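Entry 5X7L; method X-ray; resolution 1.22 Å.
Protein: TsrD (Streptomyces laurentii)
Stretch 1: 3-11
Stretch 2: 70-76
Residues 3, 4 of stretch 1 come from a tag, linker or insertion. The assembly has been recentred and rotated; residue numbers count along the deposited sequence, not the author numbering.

Stretch 1 (3-11) ELDRASVQQ
Stretch 2, residues 70-76: DLVVEGD

The first turns of a helix that starts at R6 and runs on past Q11 (phi/psi near -63/-39; V9 N to D5 O 3.2 Å, Q10 N to R6 O 2.9 Å) pack across the end of a strand that closes at E74. The axes approach to 9.4 Å, their N-to-C directions 134° apart. The register therefore runs in reverse: the CA atoms of E3, a tag residue, and G75 lie 6.1 Å apart, those of R6 and V73 6.7 Å, and those of Q10 and L71 8.1 Å. R6, V73 and L71 cover the most surface. Strand alternation (phi/psi near -130/130) turns L71 and V73 toward the helix and V72 away.

The CA-to-CB bond of R6 points sideways to the strand, but with chi1 and chi2 both t, chi3 -145° and chi4 -79°, the side-chain end comes nearer. R6 NH2 donates a weak hydrogen bond to L71 O (2.9 Å, 120° at the hydrogen), near the guanidinium plane, while V73 CG2 sits over one face, 4.3 Å from R6 NH2.

V73 CG2 lies 3.8 Å from V9 CG1, chi1 t in both valines. L71 (chi1 t, chi2 p) places CD2 3.7 Å from Q10 CG; Q10 (chi1 m) is unmodelled beyond that atom.

G75 adopts phi/psi 58/-120. G75 O accepts from two waters: one (2.9 Å) accepts from tag residue L4's N (3.0 Å); the other (2.8 Å) donates to L4 O (2.9 Å).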

# COMPACT_ATOMS: atom_id res chain seq x y z
N GLU B 3 18.03 -3.38 -14.12
CA GLU B 3 19.28 -2.73 -14.58
C GLU B 3 20.09 -2.19 -13.40
O GLU B 3 21.30 -2.42 -13.33
CB GLU B 3 18.98 -1.62 -15.59
CG GLU B 3 20.16 -0.74 -15.95
CD GLU B 3 20.18 0.56 -15.16
N LEU B 4 19.44 -1.47 -12.49
CA LEU B 4 20.11 -1.01 -11.29
C LEU B 4 20.39 -2.16 -10.33
O LEU B 4 19.51 -2.99 -10.08
CB LEU B 4 19.29 0.06 -10.56
CG LEU B 4 19.30 1.48 -11.12
CD1 LEU B 4 18.61 2.41 -10.14
CD2 LEU B 4 20.72 1.96 -11.40
N ASP B 5 21.60 -2.20 -9.80
CA ASP B 5 21.93 -3.12 -8.72
C ASP B 5 21.15 -2.72 -7.47
O ASP B 5 20.68 -1.59 -7.36
CB ASP B 5 23.44 -3.11 -8.43
N ARG B 6 21.01 -3.66 -6.54
CA ARG B 6 20.21 -3.42 -5.35
C ARG B 6 20.78 -2.31 -4.47
O ARG B 6 20.04 -1.49 -3.92
CB ARG B 6 20.08 -4.70 -4.52
CG ARG B 6 19.13 -4.53 -3.37
CD ARG B 6 19.00 -5.78 -2.54
NE ARG B 6 17.63 -5.90 -2.08
CZ ARG B 6 17.12 -5.22 -1.05
NH1 ARG B 6 17.87 -4.37 -0.35
NH2 ARG B 6 15.84 -5.39 -0.73
N ALA B 7 22.10 -2.31 -4.33
CA ALA B 7 22.79 -1.27 -3.57
C ALA B 7 22.48 0.10 -4.15
O ALA B 7 22.31 1.07 -3.41
CB ALA B 7 24.29 -1.52 -3.57
N SER B 8 22.38 0.18 -5.47
CA SER B 8 22.06 1.44 -6.14
C SER B 8 20.64 1.90 -5.80
O SER B 8 20.41 3.09 -5.61
CB SER B 8 22.23 1.31 -7.65
OG SER B 8 23.56 0.95 -7.99
N VAL B 9 19.70 0.97 -5.73
CA VAL B 9 18.33 1.31 -5.38
C VAL B 9 18.26 1.77 -3.92
O VAL B 9 17.54 2.72 -3.59
CB VAL B 9 17.36 0.14 -5.62
CG1 VAL B 9 15.95 0.52 -5.17
CG2 VAL B 9 17.36 -0.25 -7.09
N GLN B 10 19.03 1.12 -3.05
CA GLN B 10 19.12 1.55 -1.66
C GLN B 10 19.61 3.00 -1.56
O GLN B 10 19.12 3.77 -0.74
CB GLN B 10 20.04 0.63 -0.86
CG GLN B 10 19.45 -0.74 -0.62
N GLN B 11 20.57 3.37 -2.41
CA GLN B 11 21.07 4.74 -2.44
C GLN B 11 19.99 5.72 -2.90
O GLN B 11 19.88 6.82 -2.35
CB GLN B 11 22.31 4.86 -3.32
CG GLN B 11 22.92 6.26 -3.34
CD GLN B 11 23.41 6.71 -1.97
OE1 GLN B 11 22.70 7.42 -1.25
NE2 GLN B 11 24.61 6.29 -1.60
N ASP B 70 10.70 -1.50 5.00
CA ASP B 70 11.11 -2.61 4.15
C ASP B 70 11.32 -2.10 2.73
O ASP B 70 10.71 -1.12 2.31
CB ASP B 70 10.06 -3.73 4.18
CG ASP B 70 10.61 -5.08 3.72
OD1 ASP B 70 11.84 -5.21 3.52
OD2 ASP B 70 9.80 -6.02 3.56
N LEU B 71 12.19 -2.78 2.00
CA LEU B 71 12.49 -2.48 0.61
C LEU B 71 12.55 -3.79 -0.16
O LEU B 71 13.24 -4.72 0.25
CB LEU B 71 13.82 -1.73 0.50
CG LEU B 71 14.30 -1.38 -0.91
CD1 LEU B 71 13.37 -0.37 -1.58
CD2 LEU B 71 15.73 -0.84 -0.87
N VAL B 72 11.81 -3.86 -1.26
CA VAL B 72 11.80 -5.03 -2.13
C VAL B 72 12.13 -4.56 -3.54
O VAL B 72 11.50 -3.64 -4.06
CB VAL B 72 10.43 -5.74 -2.11
CG1 VAL B 72 10.45 -6.99 -2.99
CG2 VAL B 72 10.04 -6.11 -0.68
N VAL B 73 13.13 -5.19 -4.16
CA VAL B 73 13.66 -4.73 -5.44
C VAL B 73 13.69 -5.86 -6.47
O VAL B 73 14.18 -6.95 -6.18
CB VAL B 73 15.09 -4.17 -5.29
CG1 VAL B 73 15.65 -3.71 -6.63
CG2 VAL B 73 15.11 -3.03 -4.28
N GLU B 74 13.16 -5.59 -7.66
CA GLU B 74 13.22 -6.54 -8.77
C GLU B 74 13.19 -5.79 -10.10
O GLU B 74 12.24 -5.06 -10.38
CB GLU B 74 12.05 -7.52 -8.73
CG GLU B 74 12.13 -8.59 -9.81
CD GLU B 74 10.88 -9.44 -9.91
OE1 GLU B 74 9.78 -8.95 -9.60
OE2 GLU B 74 11.01 -10.61 -10.32
N GLY B 75 14.23 -5.99 -10.91
CA GLY B 75 14.26 -5.40 -12.24
C GLY B 75 14.13 -3.89 -12.20
O GLY B 75 14.95 -3.21 -11.58
N ASP B 76 13.09 -3.36 -12.83
CA ASP B 76 12.85 -1.92 -12.84
C ASP B 76 11.82 -1.47 -11.80
O ASP B 76 11.23 -0.40 -11.94
CB ASP B 76 12.45 -1.44 -14.25
CG ASP B 76 11.14 -2.04 -14.75
OD1 ASP B 76 10.53 -2.87 -14.05
OD2 ASP B 76 10.73 -1.66 -15.87
O HOH W 1 16.48 -0.93 -12.44
O HOH W 2 17.03 -4.47 -10.25